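PDB 3FFR: phosphoserine aminotransferase SerC from Cytophaga hutchinsonii ATCC 33406, which probably catalyses the pyridoxal-phosphate-dependent transfer of an amino group between phosphoserine and 2-oxoglutarate in serine biosynthesis. Local coordinates for residues 85-90 with 110-115; 125-130 with 157-162; 137-142 with 297-302; 194-199 with 246-251. All coordinates share one frame; numbering follows the deposited sequence.

Interaction 1: 85-90 with 110-115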
loop_
_atom_site.group_PDB
_atom_site.type_symbol
_atom_site.label_atom_id
_atom_site.label_comp_id
_atom_site.label_asym_id
_atom_site.label_seq_id
_atom_site.Cartn_x
_atom_site.Cartn_y
_atom_site.Cartn_z
ATOM N N LYS A 85 -19.393 -1.362 19.835
ATOM C CA LYS A 85 -20.310 -2.039 18.911
ATOM C C LYS A 85 -20.534 -1.409 17.563
ATOM O O LYS A 85 -20.670 -0.203 17.419
ATOM C CB LYS A 85 -21.700 -2.144 19.567
ATOM C CG LYS A 85 -21.761 -2.792 20.968
ATOM C CD LYS A 85 -23.184 -3.137 21.371
ATOM C CE LYS A 85 -23.214 -3.775 22.740
ATOM N NZ LYS A 85 -24.589 -4.242 23.105
ATOM N N SER A 86 -20.557 -2.285 16.571
ATOM C CA SER A 86 -20.896 -1.897 15.221
ATOM C C SER A 86 -22.098 -2.707 14.739
ATOM O O SER A 86 -22.515 -3.675 15.359
ATOM C CB SER A 86 -19.717 -2.150 14.297
ATOM O OG SER A 86 -19.379 -3.523 14.308
ATOM N N PHE A 87 -22.632 -2.283 13.607
ATOM C CA PHE A 87 -23.781 -2.966 12.948
ATOM C C PHE A 87 -23.416 -3.142 11.488
ATOM O O PHE A 87 -22.965 -2.183 10.836
ATOM C CB PHE A 87 -25.047 -2.113 13.104
ATOM C CG PHE A 87 -26.241 -2.609 12.330
ATOM C CD1 PHE A 87 -26.410 -2.285 10.998
ATOM C CD2 PHE A 87 -27.199 -3.370 12.951
ATOM C CE1 PHE A 87 -27.489 -2.749 10.304
ATOM C CE2 PHE A 87 -28.312 -3.827 12.249
ATOM C CZ PHE A 87 -28.445 -3.531 10.937
ATOM N N HIS A 88 -23.609 -4.362 10.974
ATOM C CA HIS A 88 -23.272 -4.677 9.598
ATOM C C HIS A 88 -24.385 -5.392 8.847
ATOM O O HIS A 88 -24.960 -6.318 9.361
ATOM C CB HIS A 88 -22.054 -5.644 9.571
ATOM C CG HIS A 88 -20.823 -5.111 10.242
ATOM N ND1 HIS A 88 -19.681 -4.766 9.540
ATOM C CD2 HIS A 88 -20.560 -4.865 11.545
ATOM C CE1 HIS A 88 -18.780 -4.296 10.398
ATOM N NE2 HIS A 88 -19.285 -4.353 11.619
ATOM N N CYS A 89 -24.630 -4.946 7.620
ATOM C CA CYS A 89 -25.479 -5.698 6.673
ATOM C C CYS A 89 -24.569 -6.679 5.947
ATOM O O CYS A 89 -23.627 -6.267 5.262
ATOM C CB CYS A 89 -26.170 -4.776 5.654
ATOM S SG CYS A 89 -27.608 -3.928 6.358
ATOM N N VAL A 90 -24.854 -7.964 6.106
ATOM C CA VAL A 90 -24.016 -9.036 5.543
ATOM C C VAL A 90 -24.793 -9.909 4.574
ATOM O O VAL A 90 -25.825 -10.481 4.951
ATOM C CB VAL A 90 -23.430 -9.914 6.687
ATOM C CG1 VAL A 90 -22.684 -11.155 6.123
ATOM C CG2 VAL A 90 -22.514 -9.055 7.600
ATOM N N TYR A 110 -23.284 -6.327 15.576
ATOM C CA TYR A 110 -24.610 -6.783 15.170
ATOM C C TYR A 110 -24.544 -7.124 13.706
ATOM O O TYR A 110 -23.858 -6.463 12.929
ATOM C CB TYR A 110 -25.665 -5.704 15.360
ATOM C CG TYR A 110 -25.898 -5.249 16.792
ATOM C CD1 TYR A 110 -26.592 -6.066 17.685
ATOM C CD2 TYR A 110 -25.521 -3.988 17.227
ATOM C CE1 TYR A 110 -26.836 -5.667 18.984
ATOM C CE2 TYR A 110 -25.768 -3.579 18.521
ATOM C CZ TYR A 110 -26.433 -4.413 19.388
ATOM O OH TYR A 110 -26.682 -3.990 20.679
ATOM N N LYS A 111 -25.290 -8.152 13.330
ATOM C CA LYS A 111 -25.362 -8.579 11.957
ATOM C C LYS A 111 -26.796 -8.716 11.474
ATOM O O LYS A 111 -27.606 -9.412 12.102
ATOM C CB LYS A 111 -24.650 -9.935 11.798
ATOM C CG LYS A 111 -24.753 -10.490 10.424
ATOM C CD LYS A 111 -23.855 -11.696 10.173
ATOM C CE LYS A 111 -24.050 -12.802 11.199
ATOM N NZ LYS A 111 -23.507 -14.095 10.678
ATOM N N GLU A 112 -27.100 -7.986 10.408
ATOM C CA GLU A 112 -28.350 -8.114 9.668
ATOM C C GLU A 112 -27.963 -8.905 8.428
ATOM O O GLU A 112 -27.213 -8.420 7.565
ATOM C CB GLU A 112 -28.925 -6.761 9.277
ATOM C CG GLU A 112 -30.258 -6.841 8.573
ATOM C CD GLU A 112 -31.404 -7.215 9.485
ATOM O OE1 GLU A 112 -31.309 -6.989 10.706
ATOM O OE2 GLU A 112 -32.421 -7.693 8.961
ATOM N N GLU A 113 -28.473 -10.127 8.315
ATOM C CA GLU A 113 -28.004 -11.019 7.210
ATOM C C GLU A 113 -29.029 -11.388 6.188
ATOM O O GLU A 113 -30.204 -11.553 6.505
ATOM C CB GLU A 113 -27.418 -12.310 7.836
ATOM C CG GLU A 113 -26.680 -13.188 6.834
ATOM C CD GLU A 113 -25.754 -14.222 7.477
ATOM O OE1 GLU A 113 -25.744 -14.356 8.710
ATOM O OE2 GLU A 113 -25.025 -14.898 6.728
ATOM N N ALA A 114 -28.585 -11.421 4.939
ATOM C CA ALA A 114 -29.404 -11.942 3.837
ATOM C C ALA A 114 -28.594 -13.058 3.188
ATOM O O ALA A 114 -27.367 -13.065 3.205
ATOM C CB ALA A 114 -29.726 -10.861 2.803
ATOM N N ALA A 115 -29.311 -14.013 2.615
ATOM C CA ALA A 115 -28.646 -15.139 1.960
ATOM C C ALA A 115 -27.805 -14.675 0.786
ATOM O O ALA A 115 -28.089 -13.672 0.143
ATOM C CB ALA A 115 -29.699 -16.167 1.455
#

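Interaction 2: 125-130 with 157-162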
loop_
_atom_site.group_PDB
_atom_site.type_symbol
_atom_site.label_atom_id
_atom_site.label_comp_id
_atom_site.label_asym_id
_atom_site.label_seq_id
_atom_site.Cartn_x
_atom_site.Cartn_y
_atom_site.Cartn_z
ATOM N N ILE A 125 -35.976 -3.655 8.542
ATOM C CA ILE A 125 -34.731 -3.594 9.308
ATOM C C ILE A 125 -34.719 -2.512 10.378
ATOM O O ILE A 125 -35.149 -1.385 10.134
ATOM C CB ILE A 125 -33.542 -3.350 8.339
ATOM C CG1 ILE A 125 -33.482 -4.479 7.293
ATOM C CG2 ILE A 125 -32.191 -3.218 9.083
ATOM C CD1 ILE A 125 -32.365 -4.294 6.249
ATOM N N THR A 126 -34.276 -2.891 11.569
ATOM C CA THR A 126 -34.066 -1.933 12.640
ATOM C C THR A 126 -32.580 -2.009 13.036
ATOM O O THR A 126 -31.891 -2.987 12.786
ATOM C CB THR A 126 -34.959 -2.194 13.859
ATOM O OG1 THR A 126 -34.677 -3.499 14.364
ATOM C CG2 THR A 126 -36.456 -2.061 13.517
ATOM N N VAL A 127 -32.090 -0.940 13.635
ATOM C CA VAL A 127 -30.697 -0.845 14.080
ATOM C C VAL A 127 -30.691 -0.521 15.565
ATOM O O VAL A 127 -31.315 0.481 15.991
ATOM C CB VAL A 127 -29.939 0.272 13.324
ATOM C CG1 VAL A 127 -28.517 0.386 13.841
ATOM C CG2 VAL A 127 -29.984 0.037 11.786
ATOM N N PRO A 128 -30.018 -1.361 16.384
ATOM C CA PRO A 128 -29.977 -1.055 17.806
ATOM C C PRO A 128 -29.384 0.305 18.081
ATOM O O PRO A 128 -28.434 0.751 17.414
ATOM C CB PRO A 128 -29.097 -2.153 18.391
ATOM C CG PRO A 128 -29.241 -3.299 17.427
ATOM C CD PRO A 128 -29.422 -2.682 16.066
ATOM N N ALA A 129 -29.922 0.935 19.109
ATOM C CA ALA A 129 -29.492 2.269 19.483
ATOM C C ALA A 129 -28.032 2.352 19.866
ATOM O O ALA A 129 -27.377 3.384 19.651
ATOM C CB ALA A 129 -30.397 2.819 20.635
ATOM N N ASP A 130 -27.517 1.273 20.435
ATOM C CA ASP A 130 -26.113 1.267 20.922
ATOM C C ASP A 130 -25.088 0.902 19.841
ATOM O O ASP A 130 -23.902 0.817 20.104
ATOM C CB ASP A 130 -25.921 0.417 22.185
ATOM C CG ASP A 130 -26.182 -1.046 21.971
ATOM O OD1 ASP A 130 -26.608 -1.424 20.858
ATOM O OD2 ASP A 130 -25.974 -1.812 22.948
ATOM N N ASP A 157 -32.262 7.551 9.543
ATOM C CA ASP A 157 -33.267 7.760 10.587
ATOM C C ASP A 157 -33.436 6.605 11.548
ATOM O O ASP A 157 -34.058 6.754 12.589
ATOM C CB ASP A 157 -34.607 8.153 9.976
ATOM C CG ASP A 157 -34.633 9.599 9.519
ATOM O OD1 ASP A 157 -33.663 10.374 9.795
ATOM O OD2 ASP A 157 -35.645 9.973 8.898
ATOM N N LYS A 158 -32.874 5.461 11.194
ATOM C CA LYS A 158 -32.953 4.266 12.054
ATOM C C LYS A 158 -32.054 4.366 13.289
ATOM O O LYS A 158 -32.290 3.730 14.312
ATOM C CB LYS A 158 -32.608 3.008 11.263
ATOM C CG LYS A 158 -33.538 2.733 10.113
ATOM C CD LYS A 158 -33.141 1.414 9.443
ATOM C CE LYS A 158 -33.917 1.149 8.159
ATOM N NZ LYS A 158 -35.376 1.006 8.385
ATOM N N ASN A 159 -30.985 5.141 13.158
ATOM C CA ASN A 159 -30.064 5.404 14.270
ATOM C C ASN A 159 -29.338 6.693 13.919
ATOM O O ASN A 159 -28.339 6.677 13.229
ATOM C CB ASN A 159 -29.098 4.235 14.529
ATOM C CG ASN A 159 -28.217 4.450 15.740
ATOM O OD1 ASN A 159 -27.858 5.583 16.051
ATOM N ND2 ASN A 159 -27.808 3.351 16.403
ATOM N N LYS A 160 -29.865 7.802 14.415
ATOM C CA LYS A 160 -29.398 9.104 13.965
ATOM C C LYS A 160 -27.966 9.411 14.330
ATOM O O LYS A 160 -27.293 10.128 13.611
ATOM C CB LYS A 160 -30.361 10.197 14.428
ATOM C CG LYS A 160 -31.728 9.956 13.720
ATOM C CD LYS A 160 -32.722 10.893 14.070
ATOM C CE LYS A 160 -34.073 10.468 13.522
ATOM N NZ LYS A 160 -34.551 9.238 14.198
ATOM N N ASP A 161 -27.504 8.840 15.430
ATOM C CA ASP A 161 -26.170 9.146 15.917
ATOM C C ASP A 161 -25.092 8.256 15.322
ATOM O O ASP A 161 -23.888 8.569 15.399
ATOM C CB ASP A 161 -26.093 9.099 17.439
ATOM C CG ASP A 161 -26.668 10.328 18.068
ATOM O OD1 ASP A 161 -26.592 11.400 17.433
ATOM O OD2 ASP A 161 -27.187 10.237 19.188
ATOM N N ALA A 162 -25.513 7.164 14.727
ATOM C CA ALA A 162 -24.533 6.219 14.137
ATOM C C ALA A 162 -23.805 6.878 12.969
ATOM O O ALA A 162 -24.344 7.762 12.282
ATOM C CB ALA A 162 -25.205 4.948 13.669
HETATM O O HOH W 1 -31.595 3.055 16.882
HETATM O O HOH W 2 -33.903 1.371 14.098
HETATM O O HOH W 3 -27.234 5.839 18.686
#

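Interaction 3: 137-142 with 297-302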
loop_
_atom_site.group_PDB
_atom_site.type_symbol
_atom_site.label_atom_id
_atom_site.label_comp_id
_atom_site.label_asym_id
_atom_site.label_seq_id
_atom_site.Cartn_x
_atom_site.Cartn_y
_atom_site.Cartn_z
ATOM N N THR A 137 -22.921 -2.251 2.335
ATOM C CA THR A 137 -22.129 -2.580 1.139
ATOM C C THR A 137 -22.955 -2.260 -0.083
ATOM O O THR A 137 -23.964 -2.942 -0.369
ATOM C CB THR A 137 -21.692 -4.026 1.178
ATOM O OG1 THR A 137 -20.797 -4.219 2.295
ATOM C CG2 THR A 137 -20.995 -4.422 -0.113
ATOM N N HIS A 138 -22.552 -1.219 -0.804
ATOM C CA HIS A 138 -23.344 -0.809 -1.981
ATOM C C HIS A 138 -23.340 -1.887 -3.050
ATOM O O HIS A 138 -24.338 -2.122 -3.752
ATOM C CB HIS A 138 -22.874 0.524 -2.594
ATOM C CG HIS A 138 -23.537 0.799 -3.892
ATOM N ND1 HIS A 138 -22.965 0.445 -5.110
ATOM C CD2 HIS A 138 -24.800 1.192 -4.167
ATOM C CE1 HIS A 138 -23.833 0.693 -6.070
ATOM N NE2 HIS A 138 -24.961 1.133 -5.523
ATOM N N ASN A 139 -22.201 -2.548 -3.190
ATOM C CA ASN A 139 -22.019 -3.580 -4.224
ATOM C C ASN A 139 -21.274 -4.800 -3.694
ATOM O O ASN A 139 -20.055 -4.738 -3.448
ATOM C CB ASN A 139 -21.328 -2.990 -5.458
ATOM C CG ASN A 139 -21.619 -3.792 -6.730
ATOM O OD1 ASN A 139 -22.793 -3.879 -7.177
ATOM N ND2 ASN A 139 -20.594 -4.392 -7.307
ATOM N N GLU A 140 -22.014 -5.869 -3.411
ATOM C CA GLU A 140 -21.403 -7.102 -2.846
ATOM C C GLU A 140 -20.908 -7.884 -4.042
ATOM O O GLU A 140 -21.645 -8.608 -4.720
ATOM C CB GLU A 140 -22.409 -7.901 -1.989
ATOM C CG GLU A 140 -21.890 -9.238 -1.486
ATOM C CD GLU A 140 -20.591 -9.151 -0.709
ATOM O OE1 GLU A 140 -20.577 -8.557 0.395
ATOM O OE2 GLU A 140 -19.627 -9.743 -1.213
ATOM N N THR A 141 -19.622 -7.692 -4.278
ATOM C CA THR A 141 -18.945 -8.171 -5.476
ATOM C C THR A 141 -18.993 -9.697 -5.632
ATOM O O THR A 141 -18.947 -10.232 -6.738
ATOM C CB THR A 141 -17.462 -7.731 -5.448
ATOM O OG1 THR A 141 -17.364 -6.401 -4.927
ATOM C CG2 THR A 141 -16.824 -7.782 -6.857
ATOM N N SER A 142 -19.095 -10.388 -4.508
ATOM C CA SER A 142 -19.122 -11.853 -4.551
ATOM C C SER A 142 -20.412 -12.400 -5.169
ATOM O O SER A 142 -20.382 -13.405 -5.893
ATOM C CB SER A 142 -18.918 -12.481 -3.162
ATOM O OG SER A 142 -19.934 -12.111 -2.245
ATOM N N LEU A 297 -32.217 -5.146 -7.364
ATOM C CA LEU A 297 -30.984 -5.298 -6.586
ATOM C C LEU A 297 -29.805 -5.888 -7.342
ATOM O O LEU A 297 -28.769 -6.211 -6.761
ATOM C CB LEU A 297 -31.284 -6.115 -5.311
ATOM C CG LEU A 297 -32.393 -5.565 -4.407
ATOM C CD1 LEU A 297 -32.580 -6.473 -3.178
ATOM C CD2 LEU A 297 -32.139 -4.097 -4.031
ATOM N N ARG A 298 -29.966 -6.019 -8.646
ATOM C CA ARG A 298 -28.895 -6.543 -9.467
ATOM C C ARG A 298 -27.873 -5.449 -9.738
ATOM O O ARG A 298 -28.231 -4.310 -10.088
ATOM C CB ARG A 298 -29.443 -7.061 -10.787
ATOM C CG ARG A 298 -30.323 -8.274 -10.642
ATOM C CD ARG A 298 -30.913 -8.655 -11.980
ATOM N NE ARG A 298 -31.957 -9.661 -11.776
ATOM C CZ ARG A 298 -32.914 -9.924 -12.651
ATOM N NH1 ARG A 298 -32.962 -9.243 -13.772
ATOM N NH2 ARG A 298 -33.844 -10.821 -12.367
ATOM N N SER A 299 -26.606 -5.801 -9.565
ATOM C CA SER A 299 -25.523 -4.841 -9.787
ATOM C C SER A 299 -25.392 -4.392 -11.218
ATOM O O SER A 299 -25.497 -5.208 -12.138
ATOM C CB SER A 299 -24.174 -5.449 -9.367
ATOM O OG SER A 299 -23.099 -4.546 -9.630
HETATM N N MSE A 300 -25.197 -3.098 -11.409
HETATM C CA MSE A 300 -24.934 -2.544 -12.750
HETATM C C MSE A 300 -23.445 -2.652 -13.165
HETATM O O MSE A 300 -23.104 -2.546 -14.354
HETATM C CB MSE A 300 -25.360 -1.064 -12.802
HETATM C CG MSE A 300 -26.798 -0.785 -12.588
HETATM SE SE MSE A 300 -27.729 -1.188 -14.311
HETATM C CE MSE A 300 -29.472 -0.462 -13.815
ATOM N N THR A 301 -22.548 -2.873 -12.185
ATOM C CA THR A 301 -21.084 -2.881 -12.400
ATOM C C THR A 301 -20.397 -4.234 -12.374
ATOM O O THR A 301 -19.349 -4.445 -13.005
ATOM C CB THR A 301 -20.367 -1.915 -11.415
ATOM O OG1 THR A 301 -20.703 -2.252 -10.055
ATOM C CG2 THR A 301 -20.783 -0.475 -11.697
ATOM N N THR A 302 -20.987 -5.153 -11.622
ATOM C CA THR A 302 -20.488 -6.527 -11.575
ATOM C C THR A 302 -21.701 -7.445 -11.727
ATOM O O THR A 302 -22.393 -7.759 -10.757
ATOM C CB THR A 302 -19.734 -6.830 -10.283
ATOM O OG1 THR A 302 -20.628 -6.738 -9.173
ATOM C CG2 THR A 302 -18.542 -5.853 -10.066
#

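Interaction 4: 194-199 with 246-251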
loop_
_atom_site.group_PDB
_atom_site.type_symbol
_atom_site.label_atom_id
_atom_site.label_comp_id
_atom_site.label_asym_id
_atom_site.label_seq_id
_atom_site.Cartn_x
_atom_site.Cartn_y
_atom_site.Cartn_z
ATOM N N GLY A 194 -10.115 1.674 -12.680
ATOM C CA GLY A 194 -9.272 1.152 -13.757
ATOM C C GLY A 194 -7.766 1.322 -13.615
ATOM O O GLY A 194 -7.033 1.518 -14.618
ATOM N N LEU A 195 -7.295 1.278 -12.370
ATOM C CA LEU A 195 -5.877 1.394 -12.092
ATOM C C LEU A 195 -5.335 0.059 -11.620
ATOM O O LEU A 195 -6.096 -0.804 -11.179
ATOM C CB LEU A 195 -5.602 2.445 -10.989
ATOM C CG LEU A 195 -6.038 3.890 -11.214
ATOM C CD1 LEU A 195 -5.357 4.807 -10.139
ATOM C CD2 LEU A 195 -5.709 4.368 -12.626
ATOM N N PRO A 196 -3.993 -0.129 -11.685
ATOM C CA PRO A 196 -3.457 -1.290 -10.998
ATOM C C PRO A 196 -3.761 -1.183 -9.503
ATOM O O PRO A 196 -3.896 -0.106 -8.980
ATOM C CB PRO A 196 -1.947 -1.151 -11.192
ATOM C CG PRO A 196 -1.802 -0.370 -12.433
ATOM C CD PRO A 196 -2.921 0.668 -12.308
ATOM N N ALA A 197 -3.875 -2.315 -8.827
ATOM C CA ALA A 197 -4.092 -2.282 -7.377
ATOM C C ALA A 197 -2.867 -1.626 -6.689
ATOM O O ALA A 197 -1.744 -1.639 -7.205
ATOM C CB ALA A 197 -4.378 -3.697 -6.813
ATOM N N GLY A 198 -3.152 -1.099 -5.498
ATOM C CA GLY A 198 -2.180 -0.440 -4.636
ATOM C C GLY A 198 -2.592 0.899 -4.065
ATOM O O GLY A 198 -1.757 1.655 -3.570
ATOM N N LEU A 199 -3.897 1.172 -4.022
ATOM C CA LEU A 199 -4.386 2.416 -3.411
ATOM C C LEU A 199 -5.846 2.325 -2.987
ATOM O O LEU A 199 -6.716 1.992 -3.787
ATOM C CB LEU A 199 -4.203 3.626 -4.383
ATOM C CG LEU A 199 -4.395 5.040 -3.775
ATOM C CD1 LEU A 199 -3.232 5.368 -2.756
ATOM C CD2 LEU A 199 -4.565 6.108 -4.886
ATOM N N ALA A 246 2.745 6.930 -4.816
ATOM C CA ALA A 246 2.685 8.113 -5.682
ATOM C C ALA A 246 2.282 7.802 -7.107
ATOM O O ALA A 246 1.619 8.596 -7.780
ATOM C CB ALA A 246 4.048 8.874 -5.643
HETATM N N MSE A 247 2.710 6.636 -7.588
HETATM C CA MSE A 247 2.395 6.248 -8.968
HETATM C C MSE A 247 0.887 6.218 -9.125
HETATM O O MSE A 247 0.304 6.794 -10.082
HETATM C CB MSE A 247 3.019 4.908 -9.394
HETATM C CG MSE A 247 4.535 4.860 -9.221
HETATM SE SE MSE A 247 5.478 6.158 -10.343
HETATM C CE MSE A 247 5.582 5.228 -11.967
ATOM N N ASN A 248 0.216 5.541 -8.184
ATOM C CA ASN A 248 -1.240 5.450 -8.253
ATOM C C ASN A 248 -1.947 6.762 -7.952
ATOM O O ASN A 248 -3.011 7.029 -8.492
ATOM C CB ASN A 248 -1.853 4.317 -7.424
ATOM C CG ASN A 248 -2.041 3.049 -8.221
ATOM O OD1 ASN A 248 -1.750 2.991 -9.423
ATOM N ND2 ASN A 248 -2.538 1.994 -7.541
ATOM N N ILE A 249 -1.398 7.563 -7.049
ATOM C CA ILE A 249 -2.013 8.885 -6.778
ATOM C C ILE A 249 -1.938 9.715 -8.071
ATOM O O ILE A 249 -2.877 10.416 -8.456
ATOM C CB ILE A 249 -1.353 9.594 -5.566
ATOM C CG1 ILE A 249 -1.686 8.792 -4.286
ATOM C CG2 ILE A 249 -1.882 11.037 -5.427
ATOM C CD1 ILE A 249 -0.911 9.247 -3.006
ATOM N N PHE A 250 -0.809 9.590 -8.763
ATOM C CA PHE A 250 -0.610 10.282 -10.045
ATOM C C PHE A 250 -1.615 9.792 -11.079
ATOM O O PHE A 250 -2.341 10.566 -11.729
ATOM C CB PHE A 250 0.804 10.039 -10.578
ATOM C CG PHE A 250 1.083 10.695 -11.899
ATOM C CD1 PHE A 250 1.449 12.041 -11.950
ATOM C CD2 PHE A 250 1.039 9.975 -13.074
ATOM C CE1 PHE A 250 1.742 12.652 -13.154
ATOM C CE2 PHE A 250 1.324 10.590 -14.285
ATOM C CZ PHE A 250 1.672 11.930 -14.314
ATOM N N LEU A 251 -1.670 8.479 -11.226
ATOM C CA LEU A 251 -2.557 7.888 -12.223
ATOM C C LEU A 251 -4.012 8.206 -11.900
ATOM O O LEU A 251 -4.821 8.445 -12.797
ATOM C CB LEU A 251 -2.365 6.367 -12.322
ATOM C CG LEU A 251 -1.041 5.845 -12.877
ATOM C CD1 LEU A 251 -1.056 4.310 -12.739
ATOM C CD2 LEU A 251 -0.806 6.300 -14.357
#

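Interaction 1: 85-90 with 110-115
Y110 sets its ring against the aliphatic part of K85, with Y110 CE2 3.9 Å from K85 CD, the two chains slanting across one another. K85 is extended beyond CG, and its ammonium reaches the phenol: NZ donates to Y110 OH at 3.2 Å. Both polar tips also meet D130, K85 in a salt bridge and Y110 in a hydrogen bond, so one carboxylate ties the pair. On the same face of the sheet as Y110, the F87 ring spans two residues of the partner strand. Its CD2 lies 3.7 Å from Y110 CB, and its CZ packs on E112 CB at the same distance; CG anti to the backbone N (chi1 173°) directs the side chain along this face. On the other face V90 CG2 touches K111 CG at 3.9 Å, while K111 NZ makes a salt bridge with E113 OE1, which it meets from above the carboxylate plane. H88 stands there too, its NE2 sharing a hydrogen bond of 2.8 Å with S86 OG at the ring edge. The backbones form a parallel pair, F87 to Y110 through V90 to E113, with the strand axes 23° apart. Five N-H...O=C bonds connect them, from Y110 N to S86 O (2.8 Å) through A114 N to V90 O. Strands 85-90 and 108-113, with helix 93-104 between them in sequence, form a beta-alpha-beta unit; that helix covers the H88 and V90 face, F98 meeting H88 edge-to-face, while strand 133-137 flanks 85-90 and strand 108-113 ends the sheet within this chain.

Interaction 2: 125-130 with 157-162
V127 divides its two methyls between neighbouring residues of the opposite loop, CG2 lying 4.0 Å from K158 CB and CG1 resting on N159 CB at a similar distance. Both partners cross the valine at about a right angle, and this patch, centred on the buried V127 and N159, is the close-packed part of the contact. N159 extends it with polar grips: CG is anti to the backbone N (chi1 -176°), and ND2 is directed to the carbonyls of 128-129. It donates to P128 O over 2.9 Å, a weak bond because the N-H...O angle is only 126°, and to A129 O at 3.3 Å from above that carbonyl's plane. At the other end of the amide, OD1 takes weak bonds from D161 N and A162 N, within the type I turn that runs from N159 to A162. The looser side is bridged by water. One water donates to both V127 O and K158 O, and a second links V127 N to K158 O, so that the two backbones are joined here through water. Farther out, K158 bends at its last torsion (chi4 -63°) and gives NZ to I125 O at 3.0 Å, with P122 O as a second acceptor. An alanine in place of K158 would probably leave I125 O and P122 O without this shared donor and deprive V127 CG2 of its contact with CD. Neither loop is a strand itself: the first leads into strand 133-137, the second into strand 163-167, while V127 packs inward on I134 and F87, and P128 lies against Y110 of strand 108-113.

Interaction 3: 137-142 with 297-302
S299 OG is gripped by three groups: it donates to N139 OD1 at 2.6 Å, and it accepts from T301 N and from T302 N, the latter at 3.0 Å and nearly straight (166°). The two backbone bonds make an ST turn and an ST motif, which curl 299-302 around the hydroxyl at the start of strand 302-307. With OG anti to the backbone N (chi1 178°), the serine faces the amide of N139. That amide is held at both ends. N139 ND2 donates to T302 OG1 at 3.0 Å, the two side chains meeting tip to tip with the acceptor tilted slightly from the amide plane, and beyond the two segments OD1 also hydrogen-bonds to S146 OG and ND2 to S170 OG. Four bonds would therefore fix the rotation of this buried side chain and satisfy its polar atoms. The cluster lies beside the active site expected of a class-V aminotransferase: T141 OG1 hydrogen-bonds to O3 of the pyridoxal-phosphate group carried by K191 and to S170 OG. S170 thus links T141 to N139, and its carbonyl O hydrogen-bonds T301 OG1. The apolar remainder is small, T141 CG2 meeting T302 CG2 at 4.1 Å.

Interaction 4: 194-199 with 246-251
N248 projects from helix 246-262 as a narrow bump into the concave side of 194-199, the loop that follows the cofactor-bearing K191 of this aminotransferase fold and leads into strand 200-205. The hollow is lined by P196, G198 and L199. P196 CD lies 3.9 Å from N248 OD1, and L199 CB presses on N248 CB from another side. G198 forms the floor, its C atom 3.6 Å from N248 ND2; at its backbone angles (phi 132°) a CB would press on the carbonyl O of the residue before, and it would also come close to N248 ND2. Two leucines of the loop answer with forks of their own. L195 straddles L251 CB, with CD2 at 3.9 Å and CD1 barely farther, while L199 opens its methyl pair around I249 CG1, the nearer one, CD2, at 4.0 Å. P196 CD completes the fit against L251 CD1. An alanine in place of N248 would probably open a gap between P196 and G198 and leave P196 O without this donor. The second subunit reaches the same loop, its M247 packing on P196. With chi1 at -93°, away from the usual staggered values, N248 makes the one hydrogen bond between the two segments: ND2 donates to P196 O at 2.9 Å, from 35° above the carbonyl plane.

In the fold
Interactions 1 and 2 adjoin at one edge of the seven-stranded sheet, their centres about 13 Å apart; they touch through D130 and through packing of P128 and T126 on strands 108-113 and 85-90. Interaction 3 lies about 17 Å from interaction 1, centre to centre, where the chain leaves strand 133-137 of that sheet and meets the approach to strand 302-307 of the five-stranded one; it thereby joins the two sheets near the cofactor. Interaction 4 has its centre about 31 Å from that of interaction 1, across the chain's centre. Along the sequence interaction 1 closes first and interactions 2 and 3 interleave; interaction 3 joins segments 155 residues apart, with interaction 4 inside the loop it closes.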